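Local coordinates for photoreceptor-histidine kinase BphP (Stigmatella aurantiaca DW4/3-1, PDB 6BAF), which probably senses red and far-red light through a bilin chromophore held in its chromophore-binding domain and, as a histidine kinase, relays the signal by phosphorylation, at residues D178-P183 / Q275-R280; F189-S192 / A198-L201; P211-Q216 / I243-L248. All blocks are in the same frame, centred on the assembly; numbering follows the deposited sequence.

Contact 1: D178-P183 / Q275-R280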
# COMPACT_ATOMS: atom_id res chain seq x y z
N ASP A 178 -15.51 7.06 19.86
CA ASP A 178 -15.74 6.42 21.14
C ASP A 178 -16.90 7.11 21.86
O ASP A 178 -17.23 8.26 21.56
CB ASP A 178 -14.47 6.51 21.99
CG ASP A 178 -14.47 5.53 23.14
OD1 ASP A 178 -14.21 4.32 22.88
OD2 ASP A 178 -14.71 5.96 24.30
N ALA A 179 -17.52 6.40 22.83
CA ALA A 179 -18.66 6.99 23.54
C ALA A 179 -18.22 8.05 24.55
O ALA A 179 -19.04 8.89 24.94
CB ALA A 179 -19.47 5.89 24.24
N ARG A 180 -16.95 8.04 24.95
CA ARG A 180 -16.32 9.07 25.79
C ARG A 180 -16.20 10.45 25.13
O ARG A 180 -15.92 11.45 25.81
CB ARG A 180 -14.94 8.52 26.20
CG ARG A 180 -13.77 9.50 26.16
CD ARG A 180 -12.48 8.79 26.55
NE ARG A 180 -12.38 7.57 25.75
CZ ARG A 180 -11.40 6.67 25.87
NH1 ARG A 180 -10.44 6.86 26.78
NH2 ARG A 180 -11.40 5.59 25.10
N ALA A 181 -16.38 10.54 23.82
CA ALA A 181 -16.18 11.79 23.10
C ALA A 181 -17.55 12.35 22.74
O ALA A 181 -18.39 11.63 22.18
CB ALA A 181 -15.33 11.57 21.84
N ASP A 182 -17.77 13.62 23.09
CA ASP A 182 -19.00 14.31 22.70
C ASP A 182 -19.17 14.27 21.18
O ASP A 182 -18.19 14.34 20.43
CB ASP A 182 -18.99 15.77 23.14
CG ASP A 182 -18.79 15.93 24.64
OD1 ASP A 182 -19.12 15.00 25.41
OD2 ASP A 182 -18.30 17.01 25.05
N PRO A 183 -20.42 14.22 20.71
CA PRO A 183 -20.70 14.21 19.26
C PRO A 183 -20.67 15.61 18.67
O PRO A 183 -21.48 16.47 19.06
CB PRO A 183 -22.11 13.61 19.18
CG PRO A 183 -22.74 14.04 20.50
CD PRO A 183 -21.63 14.00 21.51
N GLN A 275 -8.13 13.28 20.20
CA GLN A 275 -8.05 12.42 21.37
C GLN A 275 -8.50 13.26 22.56
O GLN A 275 -7.94 14.33 22.78
CB GLN A 275 -6.63 11.94 21.59
CG GLN A 275 -6.51 10.83 22.62
CD GLN A 275 -6.97 9.48 22.08
OE1 GLN A 275 -7.61 9.37 21.02
NE2 GLN A 275 -6.62 8.44 22.79
N VAL A 276 -9.51 12.80 23.28
CA VAL A 276 -9.88 13.49 24.52
C VAL A 276 -9.08 12.91 25.68
O VAL A 276 -8.76 13.64 26.62
CB VAL A 276 -11.40 13.41 24.76
CG1 VAL A 276 -12.16 13.80 23.50
CG2 VAL A 276 -11.80 12.03 25.12
N SER A 277 -8.70 11.64 25.57
CA SER A 277 -7.96 10.83 26.53
C SER A 277 -6.61 11.41 26.87
O SER A 277 -6.50 12.40 27.60
CB SER A 277 -7.70 9.41 25.97
OG SER A 277 -8.90 8.73 25.57
N GLY A 278 -5.56 10.77 26.38
CA GLY A 278 -4.20 11.20 26.62
C GLY A 278 -3.56 11.43 25.26
O GLY A 278 -4.20 12.01 24.38
N THR A 279 -2.34 10.93 25.07
CA THR A 279 -1.57 11.20 23.87
C THR A 279 -1.92 10.24 22.73
O THR A 279 -2.61 9.24 22.91
CB THR A 279 -0.08 11.08 24.16
OG1 THR A 279 0.21 9.71 24.47
CG2 THR A 279 0.30 11.98 25.30
N ARG A 280 -1.37 10.53 21.53
CA ARG A 280 -1.60 9.72 20.33
C ARG A 280 -0.39 9.83 19.40
O ARG A 280 -0.42 10.52 18.38
CB ARG A 280 -2.87 10.14 19.60
CG ARG A 280 -3.64 8.97 19.06
CD ARG A 280 -4.14 8.21 20.27
NE ARG A 280 -4.44 6.85 19.92
CZ ARG A 280 -4.26 5.82 20.73
NH1 ARG A 280 -3.77 6.00 21.97
NH2 ARG A 280 -4.53 4.61 20.29

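Contact 2: F189-S192 / A198-L201. With BLR (3-[5-[(Z)-(4-ethenyl-3-methyl-5-oxidanylidene-pyrrol-2-ylidene)methyl]-2-[[5-[(Z)-(3-ethenyl-4-methyl-5-oxidanylidene-pyrrol-2-ylidene)methyl]-3-(3-hydroxy-3-oxopropyl)-4-methyl-1H-pyrrol-2-yl]methyl]-4-methyl-1H-pyrrol-3-yl]propanoic acid), chain B.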
# COMPACT_ATOMS: atom_id res chain seq x y z
N PHE A 189 -18.95 25.63 11.82
CA PHE A 189 -17.99 26.46 12.52
C PHE A 189 -17.54 27.57 11.59
O PHE A 189 -17.60 27.41 10.36
CB PHE A 189 -16.74 25.68 12.99
CG PHE A 189 -17.01 24.63 14.05
CD1 PHE A 189 -17.54 23.39 13.70
CD2 PHE A 189 -16.70 24.88 15.38
CE1 PHE A 189 -17.78 22.43 14.65
CE2 PHE A 189 -16.94 23.92 16.34
CZ PHE A 189 -17.49 22.67 15.97
N PRO A 190 -17.12 28.72 12.12
CA PRO A 190 -16.73 29.83 11.23
C PRO A 190 -15.39 29.57 10.55
O PRO A 190 -14.53 28.85 11.07
CB PRO A 190 -16.63 31.03 12.18
CG PRO A 190 -16.34 30.42 13.53
CD PRO A 190 -17.09 29.09 13.54
N ALA A 191 -15.19 30.25 9.42
CA ALA A 191 -13.95 30.10 8.66
C ALA A 191 -12.71 30.40 9.50
O ALA A 191 -11.64 29.84 9.22
CB ALA A 191 -13.95 30.99 7.43
N SER A 192 -12.81 31.28 10.50
CA SER A 192 -11.56 31.65 11.18
C SER A 192 -11.01 30.54 12.06
O SER A 192 -9.85 30.63 12.48
CB SER A 192 -11.73 32.93 12.01
OG SER A 192 -13.04 33.01 12.57
N ALA A 198 -3.42 28.82 7.33
CA ALA A 198 -3.40 27.38 7.62
C ALA A 198 -3.98 26.61 6.45
O ALA A 198 -3.38 25.64 5.97
CB ALA A 198 -4.19 27.08 8.90
N ARG A 199 -5.13 27.07 5.93
CA ARG A 199 -5.76 26.41 4.80
C ARG A 199 -4.83 26.37 3.60
O ARG A 199 -4.81 25.39 2.85
CB ARG A 199 -7.03 27.12 4.40
CG ARG A 199 -8.29 26.86 5.22
CD ARG A 199 -9.36 27.72 4.52
NE ARG A 199 -9.82 28.66 5.48
CZ ARG A 199 -9.95 29.97 5.34
NH1 ARG A 199 -9.74 30.62 4.21
NH2 ARG A 199 -10.36 30.59 6.41
N GLU A 200 -4.08 27.45 3.37
CA GLU A 200 -3.15 27.48 2.25
C GLU A 200 -2.00 26.51 2.47
O GLU A 200 -1.56 25.85 1.53
CB GLU A 200 -2.61 28.90 2.04
CG GLU A 200 -3.58 29.80 1.27
CD GLU A 200 -3.19 31.28 1.33
OE1 GLU A 200 -2.24 31.64 2.11
OE2 GLU A 200 -3.84 32.08 0.61
N LEU A 201 -1.45 26.47 3.67
CA LEU A 201 -0.45 25.45 3.96
C LEU A 201 -1.02 24.04 3.77
O LEU A 201 -0.33 23.15 3.25
CB LEU A 201 0.06 25.65 5.38
CG LEU A 201 1.03 24.57 5.86
CD1 LEU A 201 2.24 24.53 4.96
CD2 LEU A 201 1.44 24.93 7.26
CHA BLR B . -5.50 24.75 12.74
NA BLR B . -7.89 24.33 13.48
C1A BLR B . -6.74 23.91 12.93
C2A BLR B . -6.84 22.57 12.54
C3A BLR B . -8.09 22.16 12.84
C4A BLR B . -8.73 23.26 13.44
CMA BLR B . -8.65 20.74 12.55
CAA BLR B . -5.72 21.77 11.88
CBA BLR B . -4.70 21.20 12.90
CGA BLR B . -5.24 19.97 13.64
O1A BLR B . -5.56 18.97 12.93
O2A BLR B . -5.39 19.93 14.92
CHB BLR B . -10.14 23.41 13.96
NB BLR B . -10.46 21.19 15.10
C1B BLR B . -10.91 22.45 14.41
C2B BLR B . -12.39 22.42 14.38
C3B BLR B . -12.88 21.25 14.98
C4B BLR B . -11.73 20.42 15.45
CMB BLR B . -13.30 23.49 13.77
OB BLR B . -11.76 19.38 16.01
CAB BLR B . -14.38 20.92 15.06
CBB BLR B . -14.81 19.76 15.49
NC BLR B . -8.15 28.70 15.54
C1C BLR B . -9.29 29.42 16.22
C2C BLR B . -8.92 30.87 16.21
C3C BLR B . -7.68 31.09 15.57
C4C BLR B . -7.13 29.76 15.13
CMC BLR B . -9.82 31.94 16.80
OC BLR B . -10.27 28.95 16.69
CAC BLR B . -6.98 32.45 15.37
CBC BLR B . -7.61 33.49 14.79
CHD BLR B . -6.01 29.57 14.52
ND BLR B . -6.30 26.99 13.77
C1D BLR B . -5.56 28.26 13.93
C2D BLR B . -4.20 28.13 13.41
C3D BLR B . -4.07 26.78 12.89
C4D BLR B . -5.37 26.03 13.08
CMD BLR B . -3.15 29.25 13.41
CAD BLR B . -2.83 26.19 12.27
CBD BLR B . -2.10 25.38 13.33
CGD BLR B . -0.83 25.00 12.60
O1D BLR B . -0.91 24.26 11.55
O2D BLR B . 0.27 25.49 12.99
O HOH W 1 -11.91 27.17 7.82

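Contact 3: P211-Q216 / I243-L248. With BLR (3-[5-[(Z)-(4-ethenyl-3-methyl-5-oxidanylidene-pyrrol-2-ylidene)methyl]-2-[[5-[(Z)-(3-ethenyl-4-methyl-5-oxidanylidene-pyrrol-2-ylidene)methyl]-3-(3-hydroxy-3-oxopropyl)-4-methyl-1H-pyrrol-2-yl]methyl]-4-methyl-1H-pyrrol-3-yl]propanoic acid), chain B.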
# COMPACT_ATOMS: atom_id res chain seq x y z
N PRO A 211 0.86 14.85 18.55
CA PRO A 211 0.58 13.68 19.41
C PRO A 211 0.34 14.03 20.86
O PRO A 211 -0.24 13.21 21.58
CB PRO A 211 1.83 12.80 19.24
CG PRO A 211 2.89 13.70 18.64
CD PRO A 211 2.19 14.80 17.91
N THR A 212 0.82 15.19 21.33
CA THR A 212 0.39 15.76 22.60
C THR A 212 0.41 17.28 22.49
O THR A 212 1.38 17.86 21.97
CB THR A 212 1.27 15.32 23.77
OG1 THR A 212 0.79 15.97 24.94
CG2 THR A 212 2.75 15.68 23.57
N ILE A 213 -0.67 17.93 22.94
CA ILE A 213 -0.66 19.39 22.90
C ILE A 213 0.19 20.00 24.01
O ILE A 213 0.39 21.21 23.98
CB ILE A 213 -2.06 20.01 23.00
CG1 ILE A 213 -2.59 19.88 24.43
CG2 ILE A 213 -2.97 19.42 21.92
CD1 ILE A 213 -3.91 20.63 24.65
N ASP A 214 0.71 19.21 24.95
CA ASP A 214 1.57 19.69 26.05
C ASP A 214 3.00 19.29 25.76
O ASP A 214 3.43 18.17 26.05
CB ASP A 214 1.13 19.12 27.39
CG ASP A 214 -0.25 19.60 27.79
OD1 ASP A 214 -0.51 20.82 27.63
OD2 ASP A 214 -1.07 18.75 28.22
N TYR A 215 3.75 20.20 25.16
CA TYR A 215 5.13 19.90 24.85
C TYR A 215 5.91 21.20 24.97
O TYR A 215 5.36 22.29 24.80
CB TYR A 215 5.28 19.29 23.44
CG TYR A 215 4.89 20.22 22.28
CD1 TYR A 215 5.84 21.07 21.70
CD2 TYR A 215 3.61 20.21 21.76
CE1 TYR A 215 5.50 21.92 20.63
CE2 TYR A 215 3.25 21.04 20.69
CZ TYR A 215 4.21 21.90 20.15
OH TYR A 215 3.89 22.70 19.10
N GLN A 216 7.20 21.07 25.24
CA GLN A 216 8.06 22.22 25.23
C GLN A 216 8.70 22.32 23.85
O GLN A 216 9.49 21.42 23.49
CB GLN A 216 9.12 22.09 26.33
CG GLN A 216 10.16 23.19 26.33
CD GLN A 216 9.75 24.30 27.28
OE1 GLN A 216 9.50 25.44 26.84
NE2 GLN A 216 9.63 23.98 28.58
N ILE A 243 -1.79 29.54 19.35
CA ILE A 243 -3.20 29.79 19.57
C ILE A 243 -4.04 28.56 19.22
O ILE A 243 -5.14 28.38 19.77
CB ILE A 243 -3.63 31.04 18.76
CG1 ILE A 243 -5.08 31.39 19.03
CG2 ILE A 243 -3.52 30.79 17.30
CD1 ILE A 243 -5.49 32.75 18.44
N HIS A 244 -3.59 27.73 18.27
CA HIS A 244 -4.33 26.49 18.02
C HIS A 244 -4.19 25.54 19.20
O HIS A 244 -5.16 24.87 19.58
CB HIS A 244 -3.86 25.82 16.72
CG HIS A 244 -4.61 24.57 16.41
ND1 HIS A 244 -5.98 24.52 16.32
CD2 HIS A 244 -4.18 23.29 16.24
CE1 HIS A 244 -6.37 23.29 16.05
NE2 HIS A 244 -5.29 22.52 15.99
N LEU A 245 -3.00 25.45 19.80
CA LEU A 245 -2.87 24.60 20.98
C LEU A 245 -3.81 25.03 22.10
O LEU A 245 -4.29 24.17 22.86
CB LEU A 245 -1.44 24.57 21.47
CG LEU A 245 -0.52 23.97 20.41
CD1 LEU A 245 0.91 24.05 20.86
CD2 LEU A 245 -0.94 22.48 20.05
N GLU A 246 -4.14 26.34 22.21
CA GLU A 246 -5.07 26.75 23.25
C GLU A 246 -6.52 26.51 22.84
O GLU A 246 -7.35 26.19 23.70
CB GLU A 246 -4.84 28.21 23.66
CG GLU A 246 -5.39 28.49 25.09
CD GLU A 246 -4.54 27.85 26.22
OE1 GLU A 246 -5.04 27.77 27.39
OE2 GLU A 246 -3.37 27.42 25.96
N TYR A 247 -6.83 26.59 21.55
CA TYR A 247 -8.09 26.06 21.07
C TYR A 247 -8.28 24.60 21.49
O TYR A 247 -9.36 24.21 21.92
CB TYR A 247 -8.15 26.18 19.56
CG TYR A 247 -9.44 25.73 18.89
CD1 TYR A 247 -10.45 26.64 18.70
CD2 TYR A 247 -9.64 24.43 18.37
CE1 TYR A 247 -11.59 26.34 18.07
CE2 TYR A 247 -10.88 24.08 17.69
CZ TYR A 247 -11.84 25.06 17.56
OH TYR A 247 -13.08 24.90 16.93
N LEU A 248 -7.24 23.77 21.33
CA LEU A 248 -7.38 22.34 21.61
C LEU A 248 -7.57 22.13 23.11
O LEU A 248 -8.48 21.41 23.53
CB LEU A 248 -6.15 21.55 21.09
CG LEU A 248 -6.06 21.45 19.55
CD1 LEU A 248 -4.88 20.61 19.00
CD2 LEU A 248 -7.36 20.97 19.01
CHA BLR B . -5.50 24.75 12.74
NA BLR B . -7.89 24.33 13.48
C1A BLR B . -6.74 23.91 12.93
C2A BLR B . -6.84 22.57 12.54
C3A BLR B . -8.09 22.16 12.84
C4A BLR B . -8.73 23.26 13.44
CMA BLR B . -8.65 20.74 12.55
CAA BLR B . -5.72 21.77 11.88
CBA BLR B . -4.70 21.20 12.90
CGA BLR B . -5.24 19.97 13.64
O1A BLR B . -5.56 18.97 12.93
O2A BLR B . -5.39 19.93 14.92
CHB BLR B . -10.14 23.41 13.96
NB BLR B . -10.46 21.19 15.10
C1B BLR B . -10.91 22.45 14.41
C2B BLR B . -12.39 22.42 14.38
C3B BLR B . -12.88 21.25 14.98
C4B BLR B . -11.73 20.42 15.45
CMB BLR B . -13.30 23.49 13.77
OB BLR B . -11.76 19.38 16.01
CAB BLR B . -14.38 20.92 15.06
CBB BLR B . -14.81 19.76 15.49
NC BLR B . -8.15 28.70 15.54
C1C BLR B . -9.29 29.42 16.22
C2C BLR B . -8.92 30.87 16.21
C3C BLR B . -7.68 31.09 15.57
C4C BLR B . -7.13 29.76 15.13
CMC BLR B . -9.82 31.94 16.80
OC BLR B . -10.27 28.95 16.69
CAC BLR B . -6.98 32.45 15.37
CBC BLR B . -7.61 33.49 14.79
CHD BLR B . -6.01 29.57 14.52
ND BLR B . -6.30 26.99 13.77
C1D BLR B . -5.56 28.26 13.93
C2D BLR B . -4.20 28.13 13.41
C3D BLR B . -4.07 26.78 12.89
C4D BLR B . -5.37 26.03 13.08
CMD BLR B . -3.15 29.25 13.41
CAD BLR B . -2.83 26.19 12.27
CBD BLR B . -2.10 25.38 13.33
CGD BLR B . -0.83 25.00 12.60
O1D BLR B . -0.91 24.26 11.55
O2D BLR B . 0.27 25.49 12.99

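Contact 1: D178-P183 / Q275-R280
Ala-181 and Val-276 bring the two loops closest, with 6.7 Å between the CA of Ala-181 and the CA of Val-276. Neither segment is a helix or strand at the point of contact. Residues 178-181 form a type I beta turn, and Arg-180 reaches from it across to the other loop. Its CG lies 3.4 Å from CG2 of Val-276, a tight carbon contact. The two side chains meet at a slant. The other branch of Val-276 turns to the turn's last residue: CG1 lies 4.2 Å from CB of Ala-181.

The Arg-180 chain bends at its third torsion (chi3 50°), and the bend brings a face of the guanidinium to Ser-277. The hydroxyl OG sits over that face, 2.7 Å from NH1 of Arg-180. This is a close approach but not a hydrogen bond, because the angle is poor. The OG of Ser-277 is bonded instead to OD2 of Asp-157, which also accepts from the backbone N of Val-276.

Within the turn, OD2 of Asp-178 takes two donors from opposite faces of its carboxylate. NE of Arg-180 approaches it at 3.2 Å, as part of a salt bridge. The backbone N of Arg-180 is 3.1 Å from the same OD2 of Asp-178, on a straighter line (163°). These bonds limit how the arginine can swing. The backbone bond makes residues 178-180 an Asx turn, set inside the beta turn that follows strand 170-177 of the GAF domain sheet.

Contact 2: F189-S192 / A198-L201
Ala-191 and Arg-199 are the nearest pair of the two backbones, yet their CA atoms stand 9.8 Å apart. Residues 191-192 begin a 3-10 segment, and 198-201 lie within helix 196-202. One long side chain bridges the gap. NH2 of Arg-199 donates to the backbone O of Ala-191 at 3.2 Å, with an N-H...O angle of 150°. The oxygen lies at the guanidinium edge, close to its plane. Relative to the carbonyl, the donor stands well above the C=O plane and not on a lone pair. CB of Ala-191 comes up beside the same nitrogen, 3.8 Å from NH2 of Arg-199. A bend at the third torsion (chi3 -119°) turns the guanidinium toward the loop.

The arginine has other partners there. Its NE donates to the backbone O of Ile-194, so the arginine grips two backbone carbonyls, of Ala-191 and Ile-194. A water lies 3.0 Å from O of Ala-191 and makes a long, weak bond to NE of Arg-199.

Both segments also line the bilin pocket. The ring of Phe-189 lies with one face against a vinyl group, and its CZ is 3.7 Å from CAB of the bilin. Ala-198 meets the inner pyrrole that holds ND, at the root of its propionate, with CB of Ala-198 3.7 Å from CAD of the bilin. The loop is part of the PASDIP sequence known from phytochromes.

In the fold, the loop leaves strand 188-189 at the edge of the GAF sheet, where Phe-189 pairs through its backbone with Gly-170 of strand 170-177. It then passes through the 3-10 segment into helix 196-202, on which Arg-199 also packs against Trp-168 in the loop before strand 170-177.

Contact 3: P211-Q216 / I243-L248
The GAF-domain bilin pocket has helix 242-251 as one wall; Ile-213 packs against Leu-245 and Leu-248 of that helix and Tyr-215 against Leu-245. Ile-213 and Leu-245 are nearest in backbone, 6.0 Å between their CA atoms. The methyl CG2 of Ile-213 rests 3.7 Å from CD1 of Leu-248, and these two side chains cross at a slant. CB of Ile-213 faces the other leucine, 4.0 Å from CD2 of Leu-245. Tyr-215 comes in roughly at a right angle to Leu-245, with its OH 3.7 Å from CD1 of that leucine. Its hydroxyl also bonds to Ser-239 OG and to the backbone N of Val-240, which fixes the ring's outer end.

Ahead of Tyr-215, OG1 of Thr-212 accepts from the backbone N of Asp-214, an ST turn. Gln-254 also bonds to both Thr-212 OG1 and Asp-214 OD2.

Leu-248 stands in a second shell behind the chromophore. His-244 lies between Leu-248 and the bilin, its ring covered on one face by CG of Leu-248 and on the other, toward the rim, by the inner pyrrole that holds NA. Contact with the pyrrole is close: CE1 of His-244 is 3.2 Å from C1A of the bilin. The extended first torsion (chi1 -179°) carries the imidazole to the ligand, where NE2 of His-244 donates in the ring plane to propionate O2A of the bilin at 2.8 Å and 162°. With an alanine here, that propionate oxygen would probably lose this donor, and a gap would open between Leu-248 and the pyrrole. Further along the helix, Tyr-247 reaches the terminal lactam that carries OC, its CD1 3.1 Å from OC of the bilin.

In the fold
All three contacts belong to the GAF domain, but they stand at different depths from the bilin. Contacts 2 and 3 both touch it. Their centres are 17 Å apart, and they meet where CD2 of Phe-189 lies 3.9 Å from OH of Tyr-247. Contact 1 is farther out, with the side chain of Val-276 about 9 Å from the chromophore. Contact 1 joins contact 3 directly: N of Arg-280 lies 2.9 Å from O of Pro-211, probably a hydrogen bond, and Thr-279 packs on Thr-212. Contacts 1 and 2 do not touch, with nearest atoms about 8 Å apart. Along the chain, 178-183 and 275-280 enclose both other contacts.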